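Local coordinates for LPXTG cell wall surface protein (PDB 4IGB) that is anchored to the cell wall of Streptococcus gordonii and probably acts as an adhesin, its two N-terminal domains forming the piece described here, at residues T115-A124 with M166-A174; Y286-P294 with L415-N425. All blocks are in the same frame, centred on the assembly; numbering follows the deposited sequence.

Interaction 1. Residues T115-A124 with M166-A174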
# COMPACT_ATOMS: atom_id res chain seq x y z
N THR B 115 21.61 2.20 9.33
CA THR B 115 23.04 1.99 9.44
C THR B 115 23.77 3.03 8.59
O THR B 115 23.51 3.15 7.38
CB THR B 115 23.45 0.58 8.94
OG1 THR B 115 22.70 -0.43 9.64
CG2 THR B 115 24.95 0.35 9.15
N LEU B 116 24.67 3.77 9.22
CA LEU B 116 25.54 4.72 8.54
C LEU B 116 26.83 4.01 8.16
O LEU B 116 27.58 3.57 9.03
CB LEU B 116 25.86 5.91 9.47
CG LEU B 116 24.94 7.14 9.47
CD1 LEU B 116 23.49 6.81 9.19
CD2 LEU B 116 25.07 7.93 10.77
N HIS B 117 27.07 3.89 6.86
CA HIS B 117 28.30 3.30 6.34
C HIS B 117 29.33 4.39 6.06
O HIS B 117 29.18 5.18 5.13
CB HIS B 117 28.03 2.50 5.06
CG HIS B 117 27.22 1.26 5.29
ND1 HIS B 117 27.79 0.03 5.53
CD2 HIS B 117 25.88 1.07 5.33
CE1 HIS B 117 26.84 -0.87 5.70
NE2 HIS B 117 25.67 -0.27 5.59
N TYR B 118 30.38 4.43 6.88
CA TYR B 118 31.45 5.39 6.70
C TYR B 118 32.08 5.28 5.30
O TYR B 118 32.42 4.18 4.85
CB TYR B 118 32.51 5.21 7.79
CG TYR B 118 33.55 6.30 7.81
CD1 TYR B 118 33.20 7.62 8.09
CD2 TYR B 118 34.89 6.02 7.57
CE1 TYR B 118 34.14 8.64 8.11
CE2 TYR B 118 35.85 7.03 7.60
CZ TYR B 118 35.46 8.33 7.87
OH TYR B 118 36.39 9.34 7.90
N LEU B 119 32.22 6.41 4.61
CA LEU B 119 32.67 6.40 3.23
C LEU B 119 34.20 6.31 3.06
O LEU B 119 34.68 6.06 1.96
CB LEU B 119 32.15 7.63 2.49
CG LEU B 119 30.73 7.52 1.94
CD1 LEU B 119 30.23 8.90 1.55
CD2 LEU B 119 30.68 6.56 0.75
N ASN B 120 34.95 6.52 4.13
CA ASN B 120 36.41 6.38 4.04
C ASN B 120 37.03 7.18 2.90
O ASN B 120 37.76 6.64 2.06
CB ASN B 120 36.80 4.91 3.91
CG ASN B 120 36.95 4.24 5.26
OD1 ASN B 120 36.17 3.36 5.62
ND2 ASN B 120 37.97 4.65 6.00
N THR B 121 36.73 8.47 2.86
CA THR B 121 37.29 9.35 1.85
C THR B 121 37.78 10.60 2.56
O THR B 121 37.49 10.80 3.73
CB THR B 121 36.24 9.76 0.82
OG1 THR B 121 35.15 10.40 1.49
CG2 THR B 121 35.73 8.54 0.08
N ALA B 122 38.54 11.42 1.84
CA ALA B 122 38.99 12.69 2.41
C ALA B 122 37.78 13.53 2.81
O ALA B 122 37.77 14.12 3.88
CB ALA B 122 39.87 13.44 1.41
N GLN B 123 36.76 13.58 1.96
CA GLN B 123 35.54 14.29 2.30
C GLN B 123 34.97 13.78 3.63
O GLN B 123 34.72 14.56 4.56
CB GLN B 123 34.51 14.15 1.18
CG GLN B 123 33.14 14.75 1.50
CD GLN B 123 33.21 16.24 1.78
OE1 GLN B 123 34.12 16.93 1.32
NE2 GLN B 123 32.24 16.75 2.53
N ALA B 124 34.79 12.46 3.73
CA ALA B 124 34.25 11.85 4.95
C ALA B 124 35.07 12.23 6.17
O ALA B 124 34.53 12.62 7.20
CB ALA B 124 34.16 10.32 4.81
N MET B 166 26.41 16.53 7.98
CA MET B 166 27.54 16.11 7.16
C MET B 166 27.15 15.80 5.72
O MET B 166 26.14 15.14 5.47
CB MET B 166 28.19 14.86 7.75
CG MET B 166 28.80 15.08 9.10
SD MET B 166 29.62 13.57 9.67
CE MET B 166 30.24 14.18 11.23
N ASN B 167 27.97 16.26 4.78
CA ASN B 167 27.81 15.91 3.37
C ASN B 167 28.78 14.82 2.95
O ASN B 167 29.99 14.94 3.15
CB ASN B 167 28.01 17.13 2.47
CG ASN B 167 26.95 18.18 2.67
OD1 ASN B 167 27.08 19.07 3.51
ND2 ASN B 167 25.88 18.09 1.88
N LYS B 168 28.25 13.76 2.36
CA LYS B 168 29.09 12.75 1.75
C LYS B 168 30.06 12.15 2.75
O LYS B 168 31.21 11.87 2.40
CB LYS B 168 29.87 13.35 0.58
CG LYS B 168 28.99 13.90 -0.52
CD LYS B 168 29.82 14.72 -1.52
CE LYS B 168 28.95 15.34 -2.58
NZ LYS B 168 29.75 16.25 -3.45
N ALA B 169 29.60 11.95 3.98
CA ALA B 169 30.41 11.32 5.02
C ALA B 169 30.05 9.84 5.22
O ALA B 169 30.93 9.00 5.44
CB ALA B 169 30.27 12.08 6.32
N PHE B 170 28.76 9.53 5.17
CA PHE B 170 28.30 8.14 5.27
C PHE B 170 27.23 7.92 4.22
O PHE B 170 26.43 8.82 3.96
CB PHE B 170 27.64 7.85 6.63
CG PHE B 170 28.53 8.07 7.83
CD1 PHE B 170 29.13 7.00 8.47
CD2 PHE B 170 28.71 9.34 8.35
CE1 PHE B 170 29.92 7.19 9.57
CE2 PHE B 170 29.50 9.53 9.45
CZ PHE B 170 30.11 8.46 10.07
N TRP B 171 27.18 6.73 3.62
CA TRP B 171 25.96 6.35 2.91
C TRP B 171 25.06 5.62 3.91
O TRP B 171 25.55 5.13 4.94
CB TRP B 171 26.23 5.53 1.64
CG TRP B 171 26.98 4.22 1.82
CD1 TRP B 171 28.33 4.06 1.92
CD2 TRP B 171 26.42 2.89 1.86
NE1 TRP B 171 28.64 2.72 2.03
CE2 TRP B 171 27.49 1.98 2.00
CE3 TRP B 171 25.11 2.39 1.80
CZ2 TRP B 171 27.29 0.60 2.10
CZ3 TRP B 171 24.92 1.02 1.89
CH2 TRP B 171 26.00 0.14 2.03
N ILE B 172 23.76 5.58 3.64
CA ILE B 172 22.84 5.05 4.62
C ILE B 172 22.08 3.83 4.10
O ILE B 172 21.92 3.64 2.89
CB ILE B 172 21.83 6.11 5.10
CG1 ILE B 172 20.83 6.43 3.97
CG2 ILE B 172 22.56 7.36 5.60
CD1 ILE B 172 19.78 7.47 4.36
N ASP B 173 21.64 3.01 5.04
CA ASP B 173 20.79 1.87 4.77
C ASP B 173 19.68 1.92 5.81
O ASP B 173 19.91 1.69 6.99
CB ASP B 173 21.59 0.57 4.87
CG ASP B 173 20.73 -0.68 4.63
OD1 ASP B 173 21.30 -1.79 4.61
OD2 ASP B 173 19.50 -0.56 4.46
N ALA B 174 18.48 2.27 5.37
CA ALA B 174 17.34 2.37 6.27
C ALA B 174 16.42 1.17 6.09
O ALA B 174 15.94 0.90 4.99
CB ALA B 174 16.57 3.67 6.03
O HOH W 1 20.29 -0.73 8.64
O HOH W 2 23.63 -1.88 6.32
O HOH W 3 32.78 10.70 0.27
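H117 lies flat against W171 in an offset stack on one face of an antiparallel strand pair, the centroids of the imidazole and the six-membered indole ring 3.8 Å apart and their planes only 8° from parallel. W171 takes the crowded position, with CG between its backbone N and carbonyl carbon (chi1 59°), which brings the indole back over the strand to meet H117. At the indole edge, CD1 meets CD2 of L119 at 3.6 Å. A water 2.7 Å from H117 NE2, in the plane of the ring, donates to OD1 of D173, whose other carboxylate oxygen is bonded to Y212.

On the other face, L116, Y118, F170 and I172 make mainly apolar and aromatic contacts. There the Y118 ring, steeply inclined to F170, turns an edge toward its face in an offset edge-to-face pair, with Y118 CD1 3.6 Å from F170 CE1. The L116 side chain crosses that of F170 at about a right angle, its CB against F170 CD1, while its CD1 reaches CG2 of I172.

Strands 103-118 and 170-182 are antiparallel neighbours in the large antiparallel sheet of the N-terminal domain; T115 with D173 and H117 with W171 are hydrogen-bonded pairs (H117 N to W171 O, 2.7 Å). Pairing runs on through L119 N to A169 O (3.0 Å) as the contact continues into the start of helix 122-129. Q123, bent at chi2, swings its NE2 to the carbonyl O of N167, 3.0 Å away and nearly straight at 168°. T121 OG1 caps the helix by accepting from A124 N and shares a water with K168 O.

The chemistry thus differs by face: a water-linked H117-D173 pair, which would probably ease protonation of the imidazole, lies across the sheet from a buried aromatic and aliphatic layer.

Interaction 2. Residues Y286-P294 with L415-N425. With GOL (glycerol), chain L; SO4 (sulfate ion), chain J.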
# COMPACT_ATOMS: atom_id res chain seq x y z
N TYR B 286 0.07 3.83 -0.69
CA TYR B 286 -1.10 3.75 -1.55
C TYR B 286 -1.95 2.52 -1.25
O TYR B 286 -1.51 1.59 -0.56
CB TYR B 286 -0.68 3.67 -3.01
CG TYR B 286 0.33 4.70 -3.48
CD1 TYR B 286 -0.07 5.79 -4.24
CD2 TYR B 286 1.68 4.57 -3.19
CE1 TYR B 286 0.85 6.74 -4.69
CE2 TYR B 286 2.61 5.51 -3.65
CZ TYR B 286 2.18 6.59 -4.39
OH TYR B 286 3.10 7.51 -4.83
N ILE B 287 -3.16 2.53 -1.79
CA ILE B 287 -3.91 1.31 -2.02
C ILE B 287 -4.58 1.43 -3.37
O ILE B 287 -4.80 2.53 -3.90
CB ILE B 287 -5.02 1.06 -0.97
CG1 ILE B 287 -6.01 2.23 -0.94
CG2 ILE B 287 -4.43 0.79 0.41
CD1 ILE B 287 -7.27 1.94 -0.13
N GLU B 288 -4.93 0.28 -3.93
CA GLU B 288 -5.68 0.25 -5.18
C GLU B 288 -7.13 0.60 -4.90
O GLU B 288 -7.56 0.58 -3.75
CB GLU B 288 -5.53 -1.13 -5.82
CG GLU B 288 -4.07 -1.41 -6.20
CD GLU B 288 -3.75 -2.88 -6.30
OE1 GLU B 288 -3.74 -3.39 -7.44
OE2 GLU B 288 -3.50 -3.54 -5.24
N LYS B 289 -7.87 0.95 -5.94
CA LYS B 289 -9.24 1.46 -5.80
C LYS B 289 -10.30 0.46 -6.18
O LYS B 289 -10.30 -0.07 -7.30
CB LYS B 289 -9.44 2.69 -6.69
CG LYS B 289 -9.07 4.03 -6.07
CD LYS B 289 -9.58 5.18 -6.93
CE LYS B 289 -8.90 6.49 -6.56
NZ LYS B 289 -9.23 7.59 -7.52
N ILE B 290 -11.23 0.19 -5.27
CA ILE B 290 -12.46 -0.50 -5.64
C ILE B 290 -13.56 0.47 -5.29
O ILE B 290 -14.08 0.47 -4.17
CB ILE B 290 -12.64 -1.87 -4.92
CG1 ILE B 290 -11.58 -2.87 -5.39
CG2 ILE B 290 -14.04 -2.46 -5.21
CD1 ILE B 290 -11.60 -4.19 -4.63
N ASP B 291 -13.90 1.32 -6.25
CA ASP B 291 -14.75 2.46 -5.97
C ASP B 291 -15.56 2.80 -7.22
O ASP B 291 -15.00 3.10 -8.27
CB ASP B 291 -13.88 3.64 -5.53
CG ASP B 291 -14.62 4.97 -5.52
OD1 ASP B 291 -15.86 4.97 -5.39
OD2 ASP B 291 -13.95 6.02 -5.62
N PRO B 292 -16.89 2.77 -7.11
CA PRO B 292 -17.64 2.57 -5.85
C PRO B 292 -17.53 1.17 -5.24
O PRO B 292 -17.27 0.21 -5.94
CB PRO B 292 -19.10 2.81 -6.27
CG PRO B 292 -19.12 2.51 -7.74
CD PRO B 292 -17.78 2.97 -8.26
N ARG B 293 -17.74 1.09 -3.94
CA ARG B 293 -17.84 -0.19 -3.25
C ARG B 293 -19.07 -0.92 -3.77
O ARG B 293 -19.93 -0.31 -4.41
CB ARG B 293 -17.99 0.03 -1.74
CG ARG B 293 -16.79 0.69 -1.09
CD ARG B 293 -17.17 1.31 0.26
NE ARG B 293 -17.90 0.38 1.12
CZ ARG B 293 -18.41 0.70 2.31
NH1 ARG B 293 -19.04 -0.20 3.04
NH2 ARG B 293 -18.27 1.94 2.77
N PRO B 294 -19.16 -2.23 -3.50
CA PRO B 294 -20.39 -2.93 -3.89
C PRO B 294 -21.61 -2.30 -3.24
O PRO B 294 -21.56 -1.84 -2.09
CB PRO B 294 -20.15 -4.35 -3.38
CG PRO B 294 -18.65 -4.50 -3.48
CD PRO B 294 -18.11 -3.16 -3.06
N LEU B 415 -16.66 -8.20 -2.10
CA LEU B 415 -16.03 -8.47 -3.38
C LEU B 415 -14.57 -8.74 -3.14
O LEU B 415 -13.90 -8.04 -2.39
CB LEU B 415 -16.18 -7.28 -4.32
CG LEU B 415 -15.47 -7.33 -5.68
CD1 LEU B 415 -15.95 -8.50 -6.54
CD2 LEU B 415 -15.66 -6.00 -6.41
N HIS B 416 -14.08 -9.80 -3.78
CA HIS B 416 -12.66 -10.07 -3.82
C HIS B 416 -12.16 -9.99 -5.25
O HIS B 416 -12.81 -10.47 -6.17
CB HIS B 416 -12.37 -11.45 -3.24
CG HIS B 416 -12.79 -11.59 -1.82
ND1 HIS B 416 -11.93 -11.40 -0.76
CD2 HIS B 416 -14.00 -11.88 -1.27
CE1 HIS B 416 -12.59 -11.58 0.37
NE2 HIS B 416 -13.84 -11.87 0.09
N VAL B 417 -11.01 -9.35 -5.41
CA VAL B 417 -10.31 -9.23 -6.68
C VAL B 417 -8.86 -9.52 -6.31
O VAL B 417 -8.28 -8.79 -5.52
CB VAL B 417 -10.42 -7.79 -7.24
CG1 VAL B 417 -9.56 -7.62 -8.48
CG2 VAL B 417 -11.88 -7.44 -7.53
N ASP B 418 -8.29 -10.61 -6.83
CA ASP B 418 -7.05 -11.19 -6.27
C ASP B 418 -7.15 -11.22 -4.74
O ASP B 418 -8.12 -11.76 -4.21
CB ASP B 418 -5.81 -10.44 -6.74
CG ASP B 418 -5.57 -10.58 -8.23
OD1 ASP B 418 -6.24 -11.43 -8.86
OD2 ASP B 418 -4.71 -9.86 -8.76
N ASN B 419 -6.18 -10.65 -4.03
CA ASN B 419 -6.24 -10.61 -2.56
C ASN B 419 -6.86 -9.32 -2.01
O ASN B 419 -6.84 -9.09 -0.80
CB ASN B 419 -4.84 -10.83 -1.94
CG ASN B 419 -3.87 -9.72 -2.30
OD1 ASN B 419 -4.06 -9.04 -3.32
ND2 ASN B 419 -2.83 -9.53 -1.47
N LEU B 420 -7.40 -8.48 -2.89
CA LEU B 420 -8.09 -7.27 -2.44
C LEU B 420 -9.48 -7.60 -1.93
O LEU B 420 -10.05 -8.64 -2.26
CB LEU B 420 -8.20 -6.23 -3.57
CG LEU B 420 -6.85 -5.96 -4.24
CD1 LEU B 420 -6.99 -4.98 -5.40
CD2 LEU B 420 -5.83 -5.46 -3.19
N SER B 421 -10.03 -6.71 -1.12
CA SER B 421 -11.34 -6.88 -0.54
C SER B 421 -12.08 -5.58 -0.59
O SER B 421 -11.48 -4.54 -0.41
CB SER B 421 -11.22 -7.28 0.93
OG SER B 421 -11.27 -8.67 1.06
N ALA B 422 -13.39 -5.64 -0.84
CA ALA B 422 -14.25 -4.48 -0.69
C ALA B 422 -15.63 -4.92 -0.21
O ALA B 422 -16.40 -5.49 -0.97
CB ALA B 422 -14.37 -3.73 -1.99
N PRO B 423 -15.95 -4.63 1.06
CA PRO B 423 -17.29 -4.98 1.53
C PRO B 423 -18.32 -3.99 1.04
O PRO B 423 -18.02 -2.82 0.85
CB PRO B 423 -17.18 -4.87 3.06
CG PRO B 423 -15.79 -4.27 3.34
CD PRO B 423 -15.20 -3.83 2.04
N SER B 424 -19.55 -4.46 0.85
CA SER B 424 -20.67 -3.62 0.49
C SER B 424 -21.11 -2.80 1.70
O SER B 424 -20.58 -2.97 2.80
CB SER B 424 -21.84 -4.48 0.05
OG SER B 424 -22.41 -5.14 1.18
N ASN B 425 -22.08 -1.92 1.50
CA ASN B 425 -22.79 -1.35 2.63
C ASN B 425 -23.54 -2.49 3.30
O ASN B 425 -23.85 -3.50 2.66
CB ASN B 425 -23.81 -0.33 2.13
CG ASN B 425 -24.74 -0.91 1.10
OD1 ASN B 425 -24.31 -1.24 -0.01
ND2 ASN B 425 -26.01 -1.08 1.46
C1 GOL L . -10.40 0.09 -1.62
O1 GOL L . -11.20 0.81 -2.51
C2 GOL L . -10.63 -1.40 -1.84
O2 GOL L . -11.22 -1.97 -0.68
C3 GOL L . -9.27 -2.02 -2.08
O3 GOL L . -8.28 -1.11 -1.64
S SO4 J . 2.03 9.82 -7.41
O1 SO4 J . 2.71 9.58 -8.68
O2 SO4 J . 2.87 9.35 -6.32
O3 SO4 J . 0.75 9.11 -7.41
O4 SO4 J . 1.82 11.26 -7.23
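I290 points its side chain at the hairpin formed by strands 409-417 and 420-423, and its two branches divide the work. CG2 presses on CB of A422 at a tight 3.5 Å and also touches CD2 of L415, while CD1 lies 4.1 Å from CB of L420. The P294 ring lies farther along the same strand pair, crossing L415 at about a right angle with its CG 3.8 Å from L415 CB.

R293, bent at chi3 (50°), sets its guanidinium edge-on to backbone carbonyls: NE donates in the guanidinium plane to P423 O at 3.2 Å, and NH1 adds a weak bond to S424 O.

A glycerol, probably from the crystallisation liquor, bridges the segments: its O2 donates to S421 O at 2.6 Å, and its O1 accepts from I290 N.

At the other end the E288 side chain crosses that of L420 at about a right angle, OE2 of E288 3.6 Å from CD2 of L420; R263 of strand 261-264 meets its charge and pairs with D418 in the type II' turn. The linker leaving strand 280-287 of the N-terminal domain is thereby laid against the N2 hairpin, whose L415 packs in turn on strand 333-338.

Overall arrangement
The two contacts illustrate how one mainly beta chain uses different chemistry inside a domain and between domains. Interaction 1 joins neighbouring strands of the eight-stranded sheet in the N-terminal domain, so regular backbone pairing sets its register and aromatic rings lie on both faces. Interaction 2 lies at the junction of the two domains, where an irregular linker meets a hairpin without strand pairing, through aliphatic contacts and an arginine on backbone carbonyls. Both are partly buried, each with seven buried residues among those touching. They share no strand or helix and lie on opposite sides of the chain's centre, their own centres 44 Å apart.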